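Local structure of inositol-1,4,5-trisphosphate 5-phosphatase 1 (Schizosaccharomyces pombe, 1I9Z) at residues 16-20 against 324-328; 26-32 against 307-313; 43-48 against 91-95; 113-117 against 162-166. The protein removes the 5-phosphate from soluble inositol polyphosphates and from phosphatidylinositol 4,5-bisphosphate through its magnesium-dependent catalytic domain, and so acts in membrane trafficking and signalling. All coordinates share one frame; numbering follows the deposited sequence.

Interaction 1: residues 16-20 against 324-328; sequences ENEFS and KKKIL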
loop_
_atom_site.group_PDB
_atom_site.type_symbol
_atom_site.label_atom_id
_atom_site.label_comp_id
_atom_site.label_asym_id
_atom_site.label_seq_id
_atom_site.Cartn_x
_atom_site.Cartn_y
_atom_site.Cartn_z
ATOM N N GLU A 16 -1.242 -13.021 -27.351
ATOM C CA GLU A 16 -2.078 -12.626 -26.209
ATOM C C GLU A 16 -3.168 -11.628 -26.506
ATOM O O GLU A 16 -4.270 -11.714 -25.950
ATOM C CB GLU A 16 -1.203 -12.089 -25.079
ATOM C CG GLU A 16 -0.740 -13.190 -24.162
ATOM C CD GLU A 16 0.438 -12.796 -23.272
ATOM O OE1 GLU A 16 0.668 -11.576 -23.070
ATOM O OE2 GLU A 16 1.124 -13.717 -22.766
ATOM N N ASN A 17 -2.870 -10.681 -27.381
ATOM C CA ASN A 17 -3.835 -9.659 -27.721
ATOM C C ASN A 17 -5.115 -10.286 -28.258
ATOM O O ASN A 17 -6.135 -9.612 -28.375
ATOM C CB ASN A 17 -3.239 -8.703 -28.753
ATOM C CG ASN A 17 -3.193 -9.311 -30.159
ATOM O OD1 ASN A 17 -2.589 -10.374 -30.378
ATOM N ND2 ASN A 17 -3.839 -8.637 -31.121
ATOM N N GLU A 18 -5.071 -11.576 -28.574
ATOM C CA GLU A 18 -6.252 -12.253 -29.105
ATOM C C GLU A 18 -7.212 -12.733 -28.039
ATOM O O GLU A 18 -8.382 -12.965 -28.335
ATOM C CB GLU A 18 -5.856 -13.447 -29.993
ATOM C CG GLU A 18 -5.467 -13.053 -31.428
ATOM C CD GLU A 18 -4.541 -14.051 -32.104
ATOM O OE1 GLU A 18 -4.907 -15.240 -32.254
ATOM O OE2 GLU A 18 -3.433 -13.630 -32.487
ATOM N N PHE A 19 -6.732 -12.904 -26.809
ATOM C CA PHE A 19 -7.613 -13.355 -25.731
ATOM C C PHE A 19 -7.430 -12.544 -24.437
ATOM O O PHE A 19 -7.835 -12.990 -23.374
ATOM C CB PHE A 19 -7.393 -14.857 -25.464
ATOM C CG PHE A 19 -5.953 -15.229 -25.218
ATOM C CD1 PHE A 19 -5.387 -15.096 -23.949
ATOM C CD2 PHE A 19 -5.154 -15.698 -26.253
ATOM C CE1 PHE A 19 -4.046 -15.430 -23.717
ATOM C CE2 PHE A 19 -3.809 -16.036 -26.034
ATOM C CZ PHE A 19 -3.257 -15.900 -24.760
ATOM N N SER A 20 -6.841 -11.355 -24.563
ATOM C CA SER A 20 -6.568 -10.456 -23.446
ATOM C C SER A 20 -6.837 -9.007 -23.787
ATOM O O SER A 20 -6.592 -8.561 -24.915
ATOM C CB SER A 20 -5.094 -10.509 -23.038
ATOM O OG SER A 20 -4.637 -11.820 -22.936
ATOM N N LYS A 324 -11.799 -18.513 -24.756
ATOM C CA LYS A 324 -11.121 -18.257 -26.018
ATOM C C LYS A 324 -9.658 -18.697 -26.014
ATOM O O LYS A 324 -9.130 -19.133 -27.039
ATOM C CB LYS A 324 -11.206 -16.773 -26.382
ATOM C CG LYS A 324 -10.695 -16.503 -27.785
ATOM C CD LYS A 324 -10.700 -15.034 -28.169
ATOM C CE LYS A 324 -12.082 -14.405 -28.156
ATOM N NZ LYS A 324 -12.012 -12.973 -28.622
ATOM N N LYS A 325 -9.013 -18.584 -24.860
ATOM C CA LYS A 325 -7.618 -18.970 -24.713
ATOM C C LYS A 325 -7.454 -20.480 -24.644
ATOM O O LYS A 325 -6.471 -21.015 -25.141
ATOM C CB LYS A 325 -7.012 -18.359 -23.440
ATOM C CG LYS A 325 -5.559 -18.738 -23.200
ATOM C CD LYS A 325 -5.072 -18.335 -21.806
ATOM C CE LYS A 325 -3.662 -18.814 -21.567
ATOM N NZ LYS A 325 -3.204 -18.677 -20.154
ATOM N N LYS A 326 -8.396 -21.169 -24.007
ATOM C CA LYS A 326 -8.280 -22.617 -23.893
ATOM C C LYS A 326 -8.426 -23.247 -25.281
ATOM O O LYS A 326 -7.782 -24.250 -25.604
ATOM C CB LYS A 326 -9.345 -23.161 -22.944
ATOM C CG LYS A 326 -8.857 -24.356 -22.127
ATOM C CD LYS A 326 -9.554 -25.655 -22.499
ATOM C CE LYS A 326 -8.855 -26.861 -21.850
ATOM N NZ LYS A 326 -8.592 -26.691 -20.370
ATOM N N ILE A 327 -9.262 -22.630 -26.106
ATOM C CA ILE A 327 -9.479 -23.102 -27.464
ATOM C C ILE A 327 -8.200 -22.936 -28.294
ATOM O O ILE A 327 -7.736 -23.891 -28.919
ATOM C CB ILE A 327 -10.663 -22.342 -28.084
ATOM C CG1 ILE A 327 -11.957 -22.809 -27.392
ATOM C CG2 ILE A 327 -10.698 -22.540 -29.580
ATOM C CD1 ILE A 327 -13.173 -21.905 -27.606
ATOM N N LEU A 328 -7.621 -21.735 -28.301
ATOM C CA LEU A 328 -6.391 -21.536 -29.046
ATOM C C LEU A 328 -5.365 -22.524 -28.549
ATOM O O LEU A 328 -4.703 -23.169 -29.347
ATOM C CB LEU A 328 -5.831 -20.133 -28.862
ATOM C CG LEU A 328 -6.468 -19.026 -29.696
ATOM C CD1 LEU A 328 -5.684 -17.737 -29.509
ATOM C CD2 LEU A 328 -6.447 -19.421 -31.170
#
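Where the turn after helix 3-14 leads into strand 20-33, Phe19 lies against Lys325 and Leu328 of the C-terminal helix 322-343, a surface contact of the two terminal helical regions. The aliphatic chain of Lys325 runs across one face of the Phe19 ring. Its CG makes a CH-pi contact, 3.8 Å from the centroid of the Phe19 ring and 16° off the ring normal, displaced toward the rim. Lys325 CD follows at 3.6 Å from Phe19 CE1. The fully extended chain then carries its ammonium end away from the 16-20 segment. Leu328 meets the same ring at its edge, with CD1 near the ring plane and 3.9 Å from Phe19 CD2. The phenyl group stands between the backbone N and carbonyl carbon of its own residue (chi1 53°), and its other face rests over Glu16 O. That oxygen closes the 3-10 turn at 16-18. It accepts Phe19 N at 2.9 Å and Ser20 OG at 3.0 Å; the two donors arrive from opposite faces of its carbonyl plane, the hydroxyl well above it. Both helices meet beside the two long strands they adjoin, 20-33 and 309-320: Phe19 also packs on Leu12 and Val320, and its backbone bonds with that of Asp321. At the flank, Lys324 bends at chi3 and brings its CD to 3.1 Å from Glu18 O, a contact through a methylene. The extended chain of Glu18 brings OE1 to 3.8 Å from Leu328 CD1, and the same oxygen forms a salt bridge with Arg15.

Interaction 2: residues 26-32 against 307-313; sequences KIFVASY and RPIYATY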
loop_
_atom_site.group_PDB
_atom_site.type_symbol
_atom_site.label_atom_id
_atom_site.label_comp_id
_atom_site.label_asym_id
_atom_site.label_seq_id
_atom_site.Cartn_x
_atom_site.Cartn_y
_atom_site.Cartn_z
ATOM N N LYS A 26 -6.151 3.692 -11.851
ATOM C CA LYS A 26 -5.452 4.680 -10.999
ATOM C C LYS A 26 -5.732 4.367 -9.520
ATOM O O LYS A 26 -6.892 4.217 -9.126
ATOM C CB LYS A 26 -5.969 6.100 -11.273
ATOM C CG LYS A 26 -5.667 6.645 -12.689
ATOM C CD LYS A 26 -6.543 7.883 -12.934
ATOM C CE LYS A 26 -6.070 8.768 -14.137
ATOM N NZ LYS A 26 -5.260 9.999 -13.680
ATOM N N ILE A 27 -4.676 4.297 -8.716
ATOM C CA ILE A 27 -4.819 3.927 -7.314
ATOM C C ILE A 27 -4.182 4.971 -6.413
ATOM O O ILE A 27 -3.043 5.387 -6.637
ATOM C CB ILE A 27 -4.154 2.573 -7.036
ATOM C CG1 ILE A 27 -4.806 1.486 -7.904
ATOM C CG2 ILE A 27 -4.292 2.262 -5.514
ATOM C CD1 ILE A 27 -4.094 0.087 -7.832
ATOM N N PHE A 28 -4.920 5.412 -5.418
ATOM C CA PHE A 28 -4.463 6.471 -4.494
ATOM C C PHE A 28 -4.291 5.814 -3.142
ATOM O O PHE A 28 -5.258 5.225 -2.613
ATOM C CB PHE A 28 -5.534 7.563 -4.376
ATOM C CG PHE A 28 -5.069 8.804 -3.631
ATOM C CD1 PHE A 28 -4.617 9.940 -4.354
ATOM C CD2 PHE A 28 -5.101 8.878 -2.216
ATOM C CE1 PHE A 28 -4.207 11.110 -3.704
ATOM C CE2 PHE A 28 -4.686 10.052 -1.530
ATOM C CZ PHE A 28 -4.221 11.192 -2.303
ATOM N N VAL A 29 -3.089 5.866 -2.588
ATOM C CA VAL A 29 -2.783 5.224 -1.326
ATOM C C VAL A 29 -2.461 6.307 -0.329
ATOM O O VAL A 29 -1.625 7.166 -0.580
ATOM C CB VAL A 29 -1.585 4.230 -1.438
ATOM C CG1 VAL A 29 -1.222 3.619 -0.018
ATOM C CG2 VAL A 29 -1.912 3.125 -2.397
ATOM N N ALA A 30 -3.164 6.267 0.788
ATOM C CA ALA A 30 -3.069 7.277 1.814
ATOM C C ALA A 30 -2.856 6.675 3.194
ATOM O O ALA A 30 -3.541 5.737 3.574
ATOM C CB ALA A 30 -4.430 8.126 1.828
ATOM N N SER A 31 -1.968 7.307 3.963
ATOM C CA SER A 31 -1.611 6.852 5.299
ATOM C C SER A 31 -1.594 7.996 6.325
ATOM O O SER A 31 -1.077 9.116 6.044
ATOM C CB SER A 31 -0.220 6.158 5.264
ATOM O OG SER A 31 -0.057 5.441 6.459
ATOM N N TYR A 32 -2.107 7.719 7.529
ATOM C CA TYR A 32 -2.133 8.722 8.578
ATOM C C TYR A 32 -2.104 8.161 9.986
ATOM O O TYR A 32 -3.002 7.402 10.360
ATOM C CB TYR A 32 -3.401 9.588 8.389
ATOM C CG TYR A 32 -3.433 10.964 9.054
ATOM C CD1 TYR A 32 -2.362 11.487 9.795
ATOM C CD2 TYR A 32 -4.560 11.797 8.864
ATOM C CE1 TYR A 32 -2.436 12.821 10.349
ATOM C CE2 TYR A 32 -4.623 13.069 9.390
ATOM C CZ TYR A 32 -3.573 13.571 10.130
ATOM O OH TYR A 32 -3.673 14.842 10.707
ATOM N N ARG A 307 2.450 14.038 10.159
ATOM C CA ARG A 307 1.746 14.512 8.935
ATOM C C ARG A 307 1.310 13.302 8.174
ATOM O O ARG A 307 1.983 12.256 8.235
ATOM C CB ARG A 307 2.662 15.256 7.967
ATOM C CG ARG A 307 3.195 16.550 8.556
ATOM C CD ARG A 307 2.122 17.756 8.284
ATOM N NE ARG A 307 2.720 18.913 8.920
ATOM C CZ ARG A 307 2.556 19.285 10.179
ATOM N NH1 ARG A 307 1.716 18.663 11.030
ATOM N NH2 ARG A 307 3.421 20.191 10.681
ATOM N N PRO A 308 0.161 13.378 7.472
ATOM C CA PRO A 308 -0.348 12.288 6.661
ATOM C C PRO A 308 0.476 12.292 5.360
ATOM O O PRO A 308 1.126 13.331 5.018
ATOM C CB PRO A 308 -1.848 12.662 6.399
ATOM C CG PRO A 308 -1.873 14.161 6.540
ATOM C CD PRO A 308 -0.702 14.586 7.440
ATOM N N ILE A 309 0.485 11.154 4.659
ATOM C CA ILE A 309 1.213 11.057 3.378
ATOM C C ILE A 309 0.340 10.315 2.353
ATOM O O ILE A 309 -0.726 9.744 2.696
ATOM C CB ILE A 309 2.543 10.255 3.518
ATOM C CG1 ILE A 309 2.263 8.858 4.074
ATOM C CG2 ILE A 309 3.487 10.985 4.462
ATOM C CD1 ILE A 309 3.485 7.859 3.955
ATOM N N TYR A 310 0.722 10.385 1.081
ATOM C CA TYR A 310 0.018 9.610 0.074
ATOM C C TYR A 310 0.976 9.255 -1.056
ATOM O O TYR A 310 2.060 9.871 -1.191
ATOM C CB TYR A 310 -1.221 10.353 -0.500
ATOM C CG TYR A 310 -0.853 11.549 -1.371
ATOM C CD1 TYR A 310 -0.654 11.387 -2.748
ATOM C CD2 TYR A 310 -0.627 12.783 -0.810
ATOM C CE1 TYR A 310 -0.249 12.459 -3.558
ATOM C CE2 TYR A 310 -0.178 13.873 -1.607
ATOM C CZ TYR A 310 -0.010 13.703 -2.953
ATOM O OH TYR A 310 0.345 14.786 -3.740
ATOM N N ALA A 311 0.571 8.284 -1.871
ATOM C CA ALA A 311 1.339 7.915 -3.048
ATOM C C ALA A 311 0.286 7.597 -4.105
ATOM O O ALA A 311 -0.839 7.154 -3.754
ATOM C CB ALA A 311 2.228 6.651 -2.763
ATOM N N THR A 312 0.624 7.829 -5.391
ATOM C CA THR A 312 -0.303 7.476 -6.461
ATOM C C THR A 312 0.363 6.480 -7.421
ATOM O O THR A 312 1.608 6.477 -7.601
ATOM C CB THR A 312 -0.757 8.720 -7.249
ATOM O OG1 THR A 312 0.398 9.444 -7.699
ATOM C CG2 THR A 312 -1.594 9.604 -6.386
ATOM N N TYR A 313 -0.458 5.636 -8.021
ATOM C CA TYR A 313 0.028 4.619 -8.967
ATOM C C TYR A 313 -0.937 4.395 -10.119
ATOM O O TYR A 313 -2.141 4.722 -10.032
ATOM C CB TYR A 313 0.141 3.252 -8.302
ATOM C CG TYR A 313 1.011 3.216 -7.074
ATOM C CD1 TYR A 313 0.479 3.393 -5.791
ATOM C CD2 TYR A 313 2.382 3.047 -7.208
ATOM C CE1 TYR A 313 1.312 3.411 -4.642
ATOM C CE2 TYR A 313 3.245 3.060 -6.075
ATOM C CZ TYR A 313 2.692 3.250 -4.790
ATOM O OH TYR A 313 3.488 3.254 -3.696
#
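Tyr32 and Pro308 lie side by side at one end of a strand pair, Pro308 CB over a face of the Tyr32 ring, 3.6 Å from its centroid. Farther along, the Phe28 and Tyr310 rings are nearly parallel (9°) but slid apart, centroids 5.0 Å distant. Phe28 CZ therefore meets Tyr310 CG at 3.5 Å, while Phe28 CD1 touches Thr312 CG2. CG between backbone N and carbonyl carbon (chi1 70°) sets the Tyr310 ring beside that of Phe28. The close strand pairing leaves Tyr310 CB 3.2 Å from Val29 O. On the face bearing Ile27, Val29 and Ser31, Val29 CG2 reaches the edge of the Tyr313 ring, 3.9 Å from CE1.

Backbone bonds fix this register: Ile27, Val29 and Ser31 each exchange two N-H to O bonds, with Tyr313, Ala311 and Ile309 respectively. Val29 N to Ala311 O is 2.8 Å and almost straight (171°). Beyond this shell, Trp46 meets the Tyr32 ring edge-to-face and covers Ala30, whereas Ile285 of the second sheet packs on Ala311 and Tyr313. The polar Ser31 OG is bonded to Gln63. Antiparallel pairing of the first and last long strands, buried between a helical layer and a second sheet, is characteristic of the four-layered DNase I-like fold of 5-phosphatases.

Interaction 3: residues 43-48 against 91-95; sequences LENWLF and LLNGK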
loop_
_atom_site.group_PDB
_atom_site.type_symbol
_atom_site.label_atom_id
_atom_site.label_comp_id
_atom_site.label_asym_id
_atom_site.label_seq_id
_atom_site.Cartn_x
_atom_site.Cartn_y
_atom_site.Cartn_z
ATOM N N LEU A 43 -10.358 16.835 5.276
ATOM C CA LEU A 43 -9.141 16.146 4.795
ATOM C C LEU A 43 -8.854 16.433 3.348
ATOM O O LEU A 43 -8.107 15.701 2.680
ATOM C CB LEU A 43 -9.387 14.637 4.923
ATOM C CG LEU A 43 -9.945 14.108 6.254
ATOM C CD1 LEU A 43 -10.304 12.610 6.121
ATOM C CD2 LEU A 43 -8.873 14.278 7.364
ATOM N N GLU A 44 -9.475 17.471 2.785
ATOM C CA GLU A 44 -9.307 17.718 1.342
ATOM C C GLU A 44 -7.850 17.757 0.847
ATOM O O GLU A 44 -7.543 17.262 -0.241
ATOM C CB GLU A 44 -9.999 19.062 0.970
ATOM C CG GLU A 44 -11.365 19.329 1.710
ATOM C CD GLU A 44 -11.345 19.456 3.290
ATOM O OE1 GLU A 44 -10.509 20.165 3.963
ATOM O OE2 GLU A 44 -12.266 18.815 3.868
ATOM N N ASN A 45 -7.002 18.412 1.611
ATOM C CA ASN A 45 -5.575 18.586 1.253
ATOM C C ASN A 45 -4.858 17.252 1.202
ATOM O O ASN A 45 -3.841 17.085 0.498
ATOM C CB ASN A 45 -4.893 19.521 2.272
ATOM C CG ASN A 45 -5.371 20.987 2.120
ATOM O OD1 ASN A 45 -5.186 21.842 3.032
ATOM N ND2 ASN A 45 -5.998 21.288 0.947
ATOM N N TRP A 46 -5.407 16.291 1.929
ATOM C CA TRP A 46 -4.776 14.973 1.957
ATOM C C TRP A 46 -5.243 14.008 0.852
ATOM O O TRP A 46 -4.455 13.388 0.132
ATOM C CB TRP A 46 -4.966 14.393 3.377
ATOM C CG TRP A 46 -4.472 12.937 3.553
ATOM C CD1 TRP A 46 -3.321 12.382 3.057
ATOM C CD2 TRP A 46 -5.100 11.925 4.337
ATOM N NE1 TRP A 46 -3.176 11.069 3.515
ATOM C CE2 TRP A 46 -4.254 10.767 4.307
ATOM C CE3 TRP A 46 -6.297 11.883 5.088
ATOM C CZ2 TRP A 46 -4.578 9.600 4.980
ATOM C CZ3 TRP A 46 -6.636 10.754 5.758
ATOM C CH2 TRP A 46 -5.781 9.591 5.726
ATOM N N LEU A 47 -6.560 13.887 0.720
ATOM C CA LEU A 47 -7.129 12.986 -0.252
ATOM C C LEU A 47 -7.296 13.533 -1.667
ATOM O O LEU A 47 -7.390 12.737 -2.614
ATOM C CB LEU A 47 -8.479 12.456 0.296
ATOM C CG LEU A 47 -8.508 11.098 1.066
ATOM C CD1 LEU A 47 -7.135 10.632 1.610
ATOM C CD2 LEU A 47 -9.569 11.098 2.154
ATOM N N PHE A 48 -7.345 14.871 -1.836
ATOM C CA PHE A 48 -7.466 15.444 -3.214
ATOM C C PHE A 48 -6.337 16.486 -3.324
ATOM O O PHE A 48 -6.569 17.676 -3.586
ATOM C CB PHE A 48 -8.828 16.119 -3.336
ATOM C CG PHE A 48 -9.958 15.211 -2.941
ATOM C CD1 PHE A 48 -10.904 15.626 -2.020
ATOM C CD2 PHE A 48 -10.100 13.977 -3.568
ATOM C CE1 PHE A 48 -12.028 14.790 -1.728
ATOM C CE2 PHE A 48 -11.181 13.141 -3.300
ATOM C CZ PHE A 48 -12.145 13.554 -2.375
ATOM N N LEU A 91 -16.627 12.469 1.878
ATOM C CA LEU A 91 -15.705 13.297 1.131
ATOM C C LEU A 91 -15.521 12.822 -0.316
ATOM O O LEU A 91 -15.586 13.635 -1.277
ATOM C CB LEU A 91 -14.407 13.332 1.960
ATOM C CG LEU A 91 -13.297 14.344 1.790
ATOM C CD1 LEU A 91 -13.760 15.829 1.939
ATOM C CD2 LEU A 91 -12.298 13.982 2.892
ATOM N N LEU A 92 -15.346 11.514 -0.530
ATOM C CA LEU A 92 -15.206 10.997 -1.891
ATOM C C LEU A 92 -16.493 11.216 -2.746
ATOM O O LEU A 92 -16.424 11.520 -3.944
ATOM C CB LEU A 92 -14.914 9.492 -1.857
ATOM C CG LEU A 92 -13.561 9.109 -1.297
ATOM C CD1 LEU A 92 -13.395 7.579 -1.331
ATOM C CD2 LEU A 92 -12.486 9.807 -2.156
ATOM N N ASN A 93 -17.655 11.033 -2.130
ATOM C CA ASN A 93 -18.880 11.182 -2.880
ATOM C C ASN A 93 -19.224 12.631 -3.141
ATOM O O ASN A 93 -19.878 12.951 -4.163
ATOM C CB ASN A 93 -19.991 10.420 -2.174
ATOM C CG ASN A 93 -19.861 8.915 -2.387
ATOM O OD1 ASN A 93 -19.826 8.437 -3.522
ATOM N ND2 ASN A 93 -19.784 8.174 -1.306
ATOM N N GLY A 94 -18.744 13.493 -2.244
ATOM C CA GLY A 94 -18.937 14.926 -2.355
ATOM C C GLY A 94 -18.307 15.473 -3.622
ATOM O O GLY A 94 -18.691 16.539 -4.136
ATOM N N LYS A 95 -17.322 14.753 -4.138
ATOM C CA LYS A 95 -16.685 15.163 -5.358
ATOM C C LYS A 95 -17.439 14.544 -6.542
ATOM O O LYS A 95 -17.137 14.846 -7.689
ATOM C CB LYS A 95 -15.220 14.720 -5.315
ATOM C CG LYS A 95 -14.503 15.340 -4.123
ATOM C CD LYS A 95 -14.016 16.757 -4.395
ATOM C CE LYS A 95 -12.618 16.753 -5.023
ATOM N NZ LYS A 95 -12.005 18.137 -5.194
#
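Phe48, just past the short helix 44-47, sends its ring toward the end of helix 78-94, where Leu91, Leu92 and Lys95 receive it. Its CB lies 4.2 Å from Lys95 CE. CG is anti to the carbonyl carbon (chi1 -53°) and sits, like CD1, beneath that same methylene: Lys95 CE is 3.7 Å from the Phe48 centroid and 14° off the normal, a CH-pi contact. Farther out, Phe48 CE1 touches Leu91 CG at 3.8 Å, and CE2 packs against Leu92 CD2 from an oblique direction. The tip, Phe48 CZ, is 3.4 Å from Lys95 CG and has Leu91 O near the ring plane, 3.6 Å away. Bends at chi2 and chi3 lay the lysine chain over the ring, the two side chains sliding past each other in opposite directions.

The two methyls of Leu91 reach the 43-47 part of the other segment. Its CD2 meets Leu43 CB at 3.6 Å and Leu47 CD2 at 4.0 Å, and its CD1 approaches Glu44 OE2. Both Phe48 and Leu92 rest on Tyr58 of strand 57-63, which places the two helices on one face of the six-stranded sheet. No hydrogen bond spans the segments; cohesion comes from dispersion and from methylene hydrogens over an aromatic face, with a lysine supplying carbon rather than charge.

Interaction 4: residues 113-117 against 162-166; sequences TALMI and FITSH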
loop_
_atom_site.group_PDB
_atom_site.type_symbol
_atom_site.label_atom_id
_atom_site.label_comp_id
_atom_site.label_asym_id
_atom_site.label_seq_id
_atom_site.Cartn_x
_atom_site.Cartn_y
_atom_site.Cartn_z
ATOM N N THR A 113 -4.986 0.286 14.369
ATOM C CA THR A 113 -4.601 0.285 12.964
ATOM C C THR A 113 -5.782 -0.152 12.121
ATOM O O THR A 113 -6.414 -1.162 12.475
ATOM C CB THR A 113 -3.397 -0.696 12.772
ATOM O OG1 THR A 113 -2.332 -0.258 13.622
ATOM C CG2 THR A 113 -2.974 -0.739 11.298
ATOM N N ALA A 114 -6.111 0.605 11.051
ATOM C CA ALA A 114 -7.221 0.183 10.195
ATOM C C ALA A 114 -6.923 0.421 8.713
ATOM O O ALA A 114 -6.167 1.334 8.339
ATOM C CB ALA A 114 -8.533 0.923 10.597
ATOM N N LEU A 115 -7.525 -0.394 7.879
ATOM C CA LEU A 115 -7.350 -0.290 6.429
ATOM C C LEU A 115 -8.749 -0.278 5.825
ATOM O O LEU A 115 -9.604 -1.093 6.186
ATOM C CB LEU A 115 -6.576 -1.542 5.872
ATOM C CG LEU A 115 -6.268 -1.474 4.370
ATOM C CD1 LEU A 115 -5.231 -0.282 4.097
ATOM C CD2 LEU A 115 -5.690 -2.880 3.904
ATOM N N MET A 116 -9.014 0.676 4.949
ATOM C CA MET A 116 -10.316 0.686 4.320
ATOM C C MET A 116 -10.097 0.986 2.853
ATOM O O MET A 116 -9.247 1.856 2.482
ATOM C CB MET A 116 -11.230 1.742 4.985
ATOM C CG MET A 116 -10.613 3.109 5.006
ATOM S SD MET A 116 -11.606 4.298 6.097
ATOM C CE MET A 116 -11.297 3.772 7.643
ATOM N N ILE A 117 -10.851 0.285 2.001
ATOM C CA ILE A 117 -10.664 0.440 0.564
ATOM C C ILE A 117 -11.996 0.840 -0.106
ATOM O O ILE A 117 -13.047 0.216 0.158
ATOM C CB ILE A 117 -10.118 -0.899 -0.027
ATOM C CG1 ILE A 117 -8.699 -1.187 0.543
ATOM C CG2 ILE A 117 -10.047 -0.758 -1.618
ATOM C CD1 ILE A 117 -8.016 -2.415 -0.113
ATOM N N PHE A 162 -3.038 -5.100 -0.473
ATOM C CA PHE A 162 -2.711 -3.914 0.278
ATOM C C PHE A 162 -2.545 -4.201 1.770
ATOM O O PHE A 162 -3.402 -4.885 2.419
ATOM C CB PHE A 162 -3.800 -2.835 0.068
ATOM C CG PHE A 162 -3.869 -2.389 -1.313
ATOM C CD1 PHE A 162 -4.724 -3.026 -2.224
ATOM C CD2 PHE A 162 -3.008 -1.342 -1.754
ATOM C CE1 PHE A 162 -4.759 -2.631 -3.568
ATOM C CE2 PHE A 162 -3.032 -0.945 -3.082
ATOM C CZ PHE A 162 -3.898 -1.579 -3.981
ATOM N N ILE A 163 -1.450 -3.673 2.328
ATOM C CA ILE A 163 -1.164 -3.872 3.721
ATOM C C ILE A 163 -0.798 -2.582 4.407
ATOM O O ILE A 163 0.063 -1.851 3.907
ATOM C CB ILE A 163 0.045 -4.809 3.933
ATOM C CG1 ILE A 163 -0.118 -6.060 3.069
ATOM C CG2 ILE A 163 0.213 -5.157 5.411
ATOM C CD1 ILE A 163 1.064 -6.355 2.257
ATOM N N THR A 164 -1.495 -2.249 5.510
ATOM C CA THR A 164 -1.032 -1.110 6.301
ATOM C C THR A 164 -0.535 -1.658 7.658
ATOM O O THR A 164 -0.998 -2.694 8.133
ATOM C CB THR A 164 -2.129 -0.002 6.515
ATOM O OG1 THR A 164 -1.486 1.149 7.051
ATOM C CG2 THR A 164 -3.214 -0.494 7.539
ATOM N N SER A 165 0.449 -1.008 8.295
ATOM C CA SER A 165 1.002 -1.472 9.560
ATOM C C SER A 165 1.416 -0.350 10.468
ATOM O O SER A 165 1.542 0.838 10.036
ATOM C CB SER A 165 2.325 -2.269 9.315
ATOM O OG SER A 165 1.976 -3.331 8.482
ATOM N N HIS A 166 1.644 -0.733 11.717
ATOM C CA HIS A 166 2.186 0.181 12.724
ATOM C C HIS A 166 3.202 -0.687 13.383
ATOM O O HIS A 166 2.827 -1.684 14.055
ATOM C CB HIS A 166 1.089 0.578 13.703
ATOM C CG HIS A 166 1.419 1.757 14.567
ATOM N ND1 HIS A 166 2.670 2.348 14.625
ATOM C CD2 HIS A 166 0.649 2.401 15.480
ATOM C CE1 HIS A 166 2.658 3.309 15.550
ATOM N NE2 HIS A 166 1.440 3.354 16.068
#
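Apolar packing joins Leu115 and Ile117 of strand 113-120 to Phe162 and Thr164 of strand 158-166. Leu115 has CG anti to its backbone N (chi1 -176°), which drops its two methyls onto the facing strand: CD1 lies 3.9 Å from Thr164 CB, and CD2 packs toward Phe162 CB. The Thr164 methyl CG2 is wedged between residues, 3.9 Å from Leu115 CB and 3.8 Å from Thr113 CG2. At the far end Ile117 CD1 meets Phe162 CD1 at 4.0 Å, the two side chains crossing at about a right angle.

These strands belong to different sheets, and their axes run 7.0 Å apart at 160°, so the pair forms part of the buried interface of the beta-sandwich in this DNase I-like domain. Val59 of the same sheet as Leu115, and Phe205 and Val203 of the sheet opposite, extend the packing.

Polar atoms meet carbon across the interface. Leu115 CD2 comes to 3.4 Å from Phe162 O, and Thr164 CG2 lies against Ala114 O. Thr113 OG1 approaches His166 CB at 3.5 Å. Hydrogen bonds lead elsewhere: Thr164 OG1 bonds Phe205 O, Ser165 OG bonds Trp204 NE1, and His166 NE2 makes a weak bond to Glu64. The His166 side chain is about 6 Å from the bound calcium ion.

Interactions 2, 3 and 4 cut through successive layers of the catalytic domain. Interaction 3 touches interaction 2 from the helical side: Trp46 NE1 lies 2.9 Å from Ile309 O, a probable hydrogen bond, and Phe28 CZ packs on Trp46 O. From the other side, Phe162 of interaction 4 reaches Ile27 and Val29. Interactions 2 and 4 have centres 12 Å apart and lead toward the active site. The side chain of His166 is about 7 Å from the bound inositol bisphosphate, and that of Tyr32 about 13 Å. Interaction 1 stands apart, its centre 36 Å from that of interaction 2, although strand 309-320 runs on into helix 322-343 and connects them.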